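Local coordinates for protein avidin (PDB 4U46) that belongs to the biotin-binding avidins of chicken and, as an engineered variant, probably serves as an artificial receptor for small molecules such as sterols, at residues Ile48-Leu53 against Asn73-Glu78. Residues are numbered along the deposited sequence; the frame is centred on the assembly and turned at random.
Sequences IKESPL and NWKFSE
S51, whose CB points toward the loop, accepts the backbone N-H of K75 on OG as a hydrogen bond of 3.0 Å from N to OG, with an N-H...O angle of 152°. The torsion that makes this possible sets OG anti to the carbonyl carbon, beside the backbone N (chi1 -75°). Serine suits the place because it is small enough to sit under the loop backbone, its OG 3.5 Å from CA of W74, and still offers an acceptor. An alanine here would probably leave the N-H of K75 without its mate and open a small gap beside CE3 of W74. One step along the strand, the N-H of N73 donates a hydrogen bond to the carbonyl oxygen of P52, 3.1 Å from N to O; proline, lacking an N-H, can still accept.

Longer side chains flank these two bonds. K75 lays its aliphatic part across the ring of P52, CD to CD 3.7 Å, at about a right angle, and its NZ reaches OE2 of E50 in a long salt bridge of 3.8 Å. Lysine thus supplies both greasy and charged contact at an exposed margin. K49 rests CB 3.5 Å from CD2 of F76; the methylene base, not the ammonium end, meets the ring, obliquely.

Behind the first shell, W74 is held through NE1 by T81, and the strand by backbone bonds from K49, S51 and L53 to strand 32-40. N73 also packs on R30 of a second subunit. The arrangement lies where the chain leaves strand 67-73, the antiparallel neighbour of strand 48-57, and enters the loop to strand 80-89, at one end of the eight-stranded avidin β-barrel.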
ATOM      1  N   ILE A  48     -23.996  -6.991 -13.447  1.00 42.69           N
ATOM      2  CA  ILE A  48     -22.699  -7.685 -13.542  1.00 45.18           C
ATOM      3  C   ILE A  48     -21.882  -7.112 -14.717  1.00 41.91           C
ATOM      4  O   ILE A  48     -22.398  -7.045 -15.820  1.00 38.42           O
ATOM      5  CB  ILE A  48     -22.920  -9.197 -13.875  1.00 47.95           C
ATOM      6  CG1 ILE A  48     -23.910  -9.861 -12.906  1.00 53.72           C
ATOM      7  CG2 ILE A  48     -21.614  -9.968 -13.907  1.00 50.28           C
ATOM      8  CD1 ILE A  48     -23.622  -9.635 -11.433  1.00 52.24           C
ATOM      9  N   LYS A  49     -20.627  -6.725 -14.505  1.00 37.28           N
ATOM     10  CA  LYS A  49     -19.740  -6.341 -15.613  1.00 39.97           C
ATOM     11  C   LYS A  49     -18.493  -7.256 -15.714  1.00 40.42           C
ATOM     12  O   LYS A  49     -17.953  -7.673 -14.703  1.00 31.35           O
ATOM     13  CB  LYS A  49     -19.266  -4.888 -15.466  1.00 42.13           C
ATOM     14  CG  LYS A  49     -20.312  -3.829 -15.781  1.00 48.25           C
ATOM     15  CD  LYS A  49     -20.903  -4.009 -17.181  1.00 51.59           C
ATOM     16  CE  LYS A  49     -21.828  -2.873 -17.565  1.00 54.16           C
ATOM     17  NZ  LYS A  49     -22.932  -2.696 -16.579  1.00 56.66           N
ATOM     18  N   GLU A  50     -18.058  -7.480 -16.951  1.00 40.53           N
ATOM     19  CA  GLU A  50     -16.974  -8.376 -17.343  1.00 43.82           C
ATOM     20  C   GLU A  50     -15.818  -7.500 -17.871  1.00 42.45           C
ATOM     21  O   GLU A  50     -16.069  -6.508 -18.551  1.00 41.85           O
ATOM     22  CB  GLU A  50     -17.470  -9.299 -18.459  1.00 49.75           C
ATOM     23  CG  GLU A  50     -18.050  -8.589 -19.725  1.00 60.77           C
ATOM     24  CD  GLU A  50     -19.304  -7.699 -19.489  1.00 60.33           C
ATOM     25  OE1 GLU A  50     -20.151  -8.036 -18.641  1.00 65.95           O
ATOM     26  OE2 GLU A  50     -19.459  -6.646 -20.150  1.00 61.05           O
ATOM     27  N   SER A  51     -14.570  -7.817 -17.524  1.00 31.01           N
ATOM     28  CA  SER A  51     -13.450  -7.059 -18.008  1.00 26.45           C
ATOM     29  C   SER A  51     -12.236  -7.984 -18.240  1.00 26.41           C
ATOM     30  O   SER A  51     -12.031  -8.966 -17.511  1.00 28.07           O
ATOM     31  CB  SER A  51     -13.059  -5.955 -17.042  1.00 27.43           C
ATOM     32  OG  SER A  51     -13.937  -4.831 -17.036  1.00 28.89           O
ATOM     33  N   PRO A  52     -11.431  -7.676 -19.236  1.00 23.17           N
ATOM     34  CA  PRO A  52     -10.283  -8.544 -19.442  1.00 24.42           C
ATOM     35  C   PRO A  52      -9.179  -8.339 -18.394  1.00 21.10           C
ATOM     36  O   PRO A  52      -8.954  -7.208 -17.900  1.00 19.99           O
ATOM     37  CB  PRO A  52      -9.812  -8.183 -20.876  1.00 24.14           C
ATOM     38  CG  PRO A  52     -10.203  -6.742 -21.021  1.00 26.18           C
ATOM     39  CD  PRO A  52     -11.472  -6.560 -20.204  1.00 25.75           C
ATOM     40  N   LEU A  53      -8.476  -9.431 -18.094  1.00 21.66           N
ATOM     41  CA  LEU A  53      -7.209  -9.371 -17.335  1.00 22.22           C
ATOM     42  C   LEU A  53      -6.059 -10.065 -18.107  1.00 21.54           C
ATOM     43  O   LEU A  53      -6.280 -11.030 -18.879  1.00 19.85           O
ATOM     44  CB  LEU A  53      -7.364  -9.929 -15.867  1.00 21.99           C
ATOM     45  CG  LEU A  53      -7.618 -11.428 -15.754  1.00 22.96           C
ATOM     46  CD1 LEU A  53      -6.273 -12.134 -15.656  1.00 24.61           C
ATOM     47  CD2 LEU A  53      -8.508 -11.861 -14.578  1.00 26.06           C
ATOM     48  N   ASN A  73      -8.035  -4.451 -16.946  1.00 19.29           N
ATOM     49  CA  ASN A  73      -8.223  -3.247 -17.753  1.00 23.88           C
ATOM     50  C   ASN A  73      -9.749  -3.002 -17.845  1.00 23.82           C
ATOM     51  O   ASN A  73     -10.440  -3.569 -18.695  1.00 24.25           O
ATOM     52  CB  ASN A  73      -7.556  -3.414 -19.109  1.00 25.30           C
ATOM     53  CG  ASN A  73      -7.555  -2.130 -19.928  1.00 31.85           C
ATOM     54  OD1 ASN A  73      -7.915  -1.046 -19.456  1.00 32.48           O
ATOM     55  ND2 ASN A  73      -7.175  -2.261 -21.173  1.00 34.93           N
ATOM     56  N   TRP A  74     -10.263  -2.267 -16.865  1.00 23.50           N
ATOM     57  CA  TRP A  74     -11.718  -2.151 -16.598  1.00 25.11           C
ATOM     58  C   TRP A  74     -12.412  -1.563 -17.845  1.00 27.07           C
ATOM     59  O   TRP A  74     -11.887  -0.663 -18.446  1.00 25.37           O
ATOM     60  CB  TRP A  74     -11.999  -1.258 -15.405  1.00 26.38           C
ATOM     61  CG  TRP A  74     -11.461  -1.797 -14.107  1.00 25.41           C
ATOM     62  CD1 TRP A  74     -10.466  -1.272 -13.374  1.00 23.86           C
ATOM     63  CD2 TRP A  74     -11.907  -2.943 -13.421  1.00 26.73           C
ATOM     64  NE1 TRP A  74     -10.233  -2.018 -12.277  1.00 23.34           N
ATOM     65  CE2 TRP A  74     -11.106  -3.066 -12.267  1.00 24.91           C
ATOM     66  CE3 TRP A  74     -12.900  -3.894 -13.663  1.00 25.96           C
ATOM     67  CZ2 TRP A  74     -11.263  -4.098 -11.366  1.00 25.97           C
ATOM     68  CZ3 TRP A  74     -13.062  -4.895 -12.783  1.00 28.56           C
ATOM     69  CH2 TRP A  74     -12.249  -5.008 -11.628  1.00 28.50           C
ATOM     70  N   LYS A  75     -13.500  -2.184 -18.273  1.00 31.20           N
ATOM     71  CA  LYS A  75     -14.147  -1.828 -19.549  1.00 36.77           C
ATOM     72  C   LYS A  75     -15.231  -0.760 -19.362  1.00 35.64           C
ATOM     73  O   LYS A  75     -15.662  -0.157 -20.336  1.00 30.67           O
ATOM     74  CB  LYS A  75     -14.788  -3.054 -20.188  1.00 39.86           C
ATOM     75  CG  LYS A  75     -13.894  -3.804 -21.146  1.00 48.49           C
ATOM     76  CD  LYS A  75     -14.589  -5.080 -21.637  1.00 54.00           C
ATOM     77  CE  LYS A  75     -15.690  -4.793 -22.645  1.00 58.29           C
ATOM     78  NZ  LYS A  75     -16.697  -5.891 -22.661  1.00 62.40           N
ATOM     79  N   PHE A  76     -15.605  -0.521 -18.110  1.00 32.40           N
ATOM     80  CA  PHE A  76     -16.635   0.441 -17.748  1.00 31.76           C
ATOM     81  C   PHE A  76     -16.107   1.638 -16.949  1.00 29.52           C
ATOM     82  O   PHE A  76     -16.867   2.449 -16.452  1.00 25.94           O
ATOM     83  CB  PHE A  76     -17.718  -0.309 -16.967  1.00 34.50           C
ATOM     84  CG  PHE A  76     -17.200  -1.000 -15.717  1.00 33.60           C
ATOM     85  CD1 PHE A  76     -16.953  -0.285 -14.559  1.00 35.51           C
ATOM     86  CD2 PHE A  76     -16.928  -2.359 -15.720  1.00 39.00           C
ATOM     87  CE1 PHE A  76     -16.441  -0.916 -13.418  1.00 36.88           C
ATOM     88  CE2 PHE A  76     -16.418  -2.992 -14.595  1.00 36.12           C
ATOM     89  CZ  PHE A  76     -16.183  -2.265 -13.437  1.00 37.06           C
ATOM     90  N   SER A  77     -14.790   1.795 -16.877  1.00 23.74           N
ATOM     91  CA  SER A  77     -14.179   2.802 -16.068  1.00 22.87           C
ATOM     92  C   SER A  77     -12.877   3.269 -16.747  1.00 21.23           C
ATOM     93  O   SER A  77     -12.310   2.510 -17.529  1.00 22.91           O
ATOM     94  CB  SER A  77     -13.896   2.172 -14.674  1.00 22.37           C
ATOM     95  OG  SER A  77     -13.087   3.040 -13.910  1.00 22.54           O
ATOM     96  N   GLU A  78     -12.407   4.473 -16.432  1.00 21.35           N
ATOM     97  CA  GLU A  78     -11.078   4.972 -16.821  1.00 24.24           C
ATOM     98  C   GLU A  78      -9.873   4.450 -15.962  1.00 21.22           C
ATOM     99  O   GLU A  78      -8.689   4.763 -16.238  1.00 19.33           O
ATOM    100  CB  GLU A  78     -11.039   6.501 -16.820  1.00 27.35           C
ATOM    101  CG  GLU A  78     -11.946   7.151 -17.866  1.00 30.27           C
ATOM    102  CD  GLU A  78     -11.951   8.682 -17.816  1.00 32.75           C
ATOM    103  OE1 GLU A  78     -11.153   9.323 -17.096  1.00 40.79           O
ATOM    104  OE2 GLU A  78     -12.767   9.281 -18.524  1.00 35.66           O
TER